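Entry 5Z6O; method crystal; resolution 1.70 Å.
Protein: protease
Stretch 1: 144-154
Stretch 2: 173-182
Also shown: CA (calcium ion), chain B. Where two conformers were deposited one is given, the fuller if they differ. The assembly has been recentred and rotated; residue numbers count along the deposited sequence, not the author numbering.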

# COMPACT_ATOMS: atom_id res chain seq x y z
N ALA A 144 3.79 -20.65 6.54
CA ALA A 144 5.08 -19.98 6.65
C ALA A 144 4.97 -18.51 6.24
O ALA A 144 5.54 -17.62 6.89
CB ALA A 144 6.12 -20.67 5.79
N MET A 145 4.28 -18.24 5.15
CA MET A 145 4.08 -16.84 4.75
C MET A 145 3.27 -16.07 5.80
O MET A 145 3.59 -14.91 6.11
CB MET A 145 3.43 -16.80 3.37
CG MET A 145 3.01 -15.41 2.92
SD MET A 145 4.52 -14.47 2.61
CE MET A 145 5.21 -15.46 1.30
N ASN A 146 2.22 -16.68 6.37
CA ASN A 146 1.46 -16.00 7.41
C ASN A 146 2.30 -15.74 8.66
O ASN A 146 2.19 -14.68 9.27
CB ASN A 146 0.22 -16.81 7.79
CG ASN A 146 -0.91 -16.63 6.80
OD1 ASN A 146 -0.72 -16.09 5.71
ND2 ASN A 146 -2.10 -17.03 7.19
N ASP A 147 3.15 -16.71 9.06
CA ASP A 147 4.05 -16.48 10.19
C ASP A 147 4.99 -15.32 9.92
O ASP A 147 5.29 -14.52 10.83
CB ASP A 147 4.90 -17.71 10.49
CG ASP A 147 4.09 -18.86 11.06
OD1 ASP A 147 2.95 -18.63 11.51
OD2 ASP A 147 4.64 -19.99 11.01
N ALA A 148 5.57 -15.28 8.72
CA ALA A 148 6.50 -14.21 8.38
C ALA A 148 5.81 -12.85 8.46
O ALA A 148 6.38 -11.87 8.98
CB ALA A 148 7.08 -14.43 7.00
N ALA A 149 4.59 -12.76 7.91
CA ALA A 149 3.84 -11.50 7.97
C ALA A 149 3.54 -11.08 9.40
O ALA A 149 3.68 -9.89 9.78
CB ALA A 149 2.55 -11.63 7.18
N ALA A 150 3.09 -12.04 10.23
CA ALA A 150 2.81 -11.72 11.62
C ALA A 150 4.07 -11.24 12.32
O ALA A 150 4.02 -10.36 13.17
CB ALA A 150 2.22 -12.92 12.37
N ASN A 151 5.22 -11.83 11.98
CA ASN A 151 6.46 -11.39 12.60
C ASN A 151 6.82 -9.96 12.20
O ASN A 151 7.39 -9.21 13.00
CB ASN A 151 7.59 -12.34 12.21
CG ASN A 151 8.90 -11.97 12.85
OD1 ASN A 151 9.02 -12.02 14.08
ND2 ASN A 151 9.87 -11.55 12.05
N VAL A 152 6.55 -9.58 10.94
CA VAL A 152 6.79 -8.18 10.55
C VAL A 152 6.05 -7.25 11.50
O VAL A 152 6.61 -6.25 11.99
CB VAL A 152 6.35 -7.94 9.09
CG1 VAL A 152 6.39 -6.43 8.69
CG2 VAL A 152 7.23 -8.74 8.16
N VAL A 153 4.76 -7.52 11.71
CA VAL A 153 3.96 -6.61 12.52
C VAL A 153 4.43 -6.63 13.98
O VAL A 153 4.55 -5.59 14.63
CB VAL A 153 2.47 -6.97 12.40
CG1 VAL A 153 1.61 -6.08 13.32
CG2 VAL A 153 2.01 -6.79 10.97
N ARG A 154 4.74 -7.82 14.49
CA ARG A 154 5.20 -7.94 15.88
C ARG A 154 6.52 -7.20 16.09
O ARG A 154 6.81 -6.76 17.21
CB ARG A 154 5.34 -9.41 16.24
CG ARG A 154 5.06 -9.70 17.69
CD ARG A 154 5.30 -11.18 18.04
NE ARG A 154 4.81 -12.14 17.05
CZ ARG A 154 3.52 -12.44 16.85
NH1 ARG A 154 3.20 -13.35 15.93
NH2 ARG A 154 2.55 -11.86 17.55
CA CA B . -6.65 -7.29 9.95
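Stretch 2, residues 173-182: SSPASAPNVC

Residues 144-154 form a regular α-helix that begins earlier in the chain, its backbone held by successive i to i+4 hydrogen bonds such as Ala150 N to Asn146 O at 2.9 Å. Stretch 2 has no such repeat. It opens as a weakly bonded strand near Ser173 and Ser174, then passes through a cis peptide bond before Pro175 into a type I turn from Pro175 to Ala178, closed by Ala178 N to Pro175 O at 2.9 Å. A type II turn from Ala178 to Val181 follows, with Asn180 at its third position, where phi is positive (73°), a conformation that asparagine tolerates better than most residues. The contacts advance in the same sense along both segments: Met145 meets Ser174 and Pro175, Asn146 spans Ser174 to Pro179, and Val153 meets Asn180 and Val181. The backbones come close at Asn146 and Ala178, whose CA atoms are 4.6 Å apart, and Ala150 CA lies 5.5 Å from Pro179 CA.

Asn146 supplies the polar anchor. Its CA-to-CB bond points sideways, but the amide end reaches the loop and uses both of its functions: Ser174 OG donates to Asn146 OD1 at 2.8 Å, while Asn146 ND2 donates to Ser177 OG at 3.0 Å with a nearly straight angle of 170°. Ser177 OG in turn donates to Ser173 O at 2.7 Å, so one hydroxyl accepts from the helix and braces its own loop. An amide suits this buried site because it offers a donor and an acceptor without charge.

One helical turn on, Ala149 points toward the loop, and its small methyl lets three apolar side chains gather around it: Ala149 CB is 3.9 Å from Pro175 CB, 3.8 Å from Ala178 CB and 3.9 Å from Val181 CG1. Met145 extends this patch, with its CG 4.0 Å from Pro175 CB. Ala150, equally compact, admits the ring of Pro179, with Ala150 CB 4.1 Å from Pro179 CD. Farther along, the CA-to-CB bond of Val153 points toward the loop, and its branched, apolar side chain can cover the second turn: Val153 CG1 lies 4.0 Å from Asn180 CB, while Val153 CG2 packs 3.7 Å from Asn180 O and 4.3 Å from Val181 CG1.

Water completes the join: water 1 donates to Ala150 O at 3.0 Å and accepts from Asn180 ND2 at 2.7 Å. The loop also serves the calcium ion, which Val181 O binds at 2.6 Å. Water 2, 2.6 Å from the ion CA, accepts from Asn180 N at 2.8 Å, linking the second turn to the metal's hydration shell.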

# COMPACT_ATOMS: atom_id res chain seq x y z
N SER A 173 -6.03 -17.12 1.27
CA SER A 173 -4.88 -16.52 0.62
C SER A 173 -3.88 -16.06 1.67
O SER A 173 -4.27 -15.70 2.78
CB SER A 173 -5.31 -15.34 -0.25
OG SER A 173 -6.05 -15.79 -1.37
N SER A 174 -2.60 -16.07 1.30
CA SER A 174 -1.53 -15.63 2.17
C SER A 174 -0.71 -14.59 1.43
O SER A 174 -0.39 -14.78 0.26
CB SER A 174 -0.63 -16.80 2.58
OG SER A 174 -1.35 -17.62 3.48
N PRO A 175 -0.31 -13.49 2.10
CA PRO A 175 -0.49 -13.20 3.53
C PRO A 175 -1.80 -12.48 3.89
O PRO A 175 -1.92 -12.04 5.03
CB PRO A 175 0.74 -12.31 3.84
CG PRO A 175 1.03 -11.60 2.57
CD PRO A 175 0.60 -12.53 1.44
N ALA A 176 -2.79 -12.42 2.98
CA ALA A 176 -4.03 -11.71 3.31
C ALA A 176 -4.69 -12.24 4.57
O ALA A 176 -5.34 -11.48 5.30
CB ALA A 176 -5.02 -11.81 2.15
N SER A 177 -4.56 -13.55 4.84
CA SER A 177 -5.22 -14.17 5.98
C SER A 177 -4.39 -14.11 7.25
O SER A 177 -4.82 -14.64 8.27
CB SER A 177 -5.56 -15.64 5.65
OG SER A 177 -4.39 -16.35 5.35
N ALA A 178 -3.22 -13.47 7.21
CA ALA A 178 -2.29 -13.54 8.33
C ALA A 178 -2.76 -12.72 9.52
O ALA A 178 -3.48 -11.73 9.36
CB ALA A 178 -0.90 -13.05 7.92
N PRO A 179 -2.29 -13.08 10.73
CA PRO A 179 -2.69 -12.33 11.93
C PRO A 179 -2.15 -10.91 11.92
O PRO A 179 -0.96 -10.69 11.65
CB PRO A 179 -2.08 -13.14 13.08
CG PRO A 179 -1.70 -14.49 12.48
CD PRO A 179 -1.40 -14.22 11.06
N ASN A 180 -3.03 -9.94 12.19
CA ASN A 180 -2.66 -8.56 12.49
C ASN A 180 -2.18 -7.74 11.31
O ASN A 180 -1.67 -6.63 11.55
CB ASN A 180 -1.56 -8.50 13.56
CG ASN A 180 -1.97 -9.22 14.81
OD1 ASN A 180 -3.05 -8.97 15.36
ND2 ASN A 180 -1.14 -10.16 15.26
N VAL A 181 -2.30 -8.22 10.07
CA VAL A 181 -1.97 -7.40 8.91
C VAL A 181 -3.19 -6.58 8.57
O VAL A 181 -4.27 -6.84 9.08
CB VAL A 181 -1.52 -8.24 7.70
CG1 VAL A 181 -0.24 -9.00 8.01
CG2 VAL A 181 -2.62 -9.18 7.26
N CYS A 182 -3.01 -5.57 7.71
CA CYS A 182 -4.11 -4.70 7.32
C CYS A 182 -4.43 -5.11 5.89
O CYS A 182 -3.65 -4.85 4.97
CB CYS A 182 -3.69 -3.23 7.45
SG CYS A 182 -5.06 -2.10 7.82
O HOH W 1 1.55 -9.94 14.80
O HOH W 2 -5.60 -9.42 11.09
O HOH W 3 -5.66 -5.89 11.58
O HOH W 4 -8.60 -8.35 9.58
O HOH W 5 -6.39 -8.84 8.28
O HOH W 6 -8.13 -7.61 11.83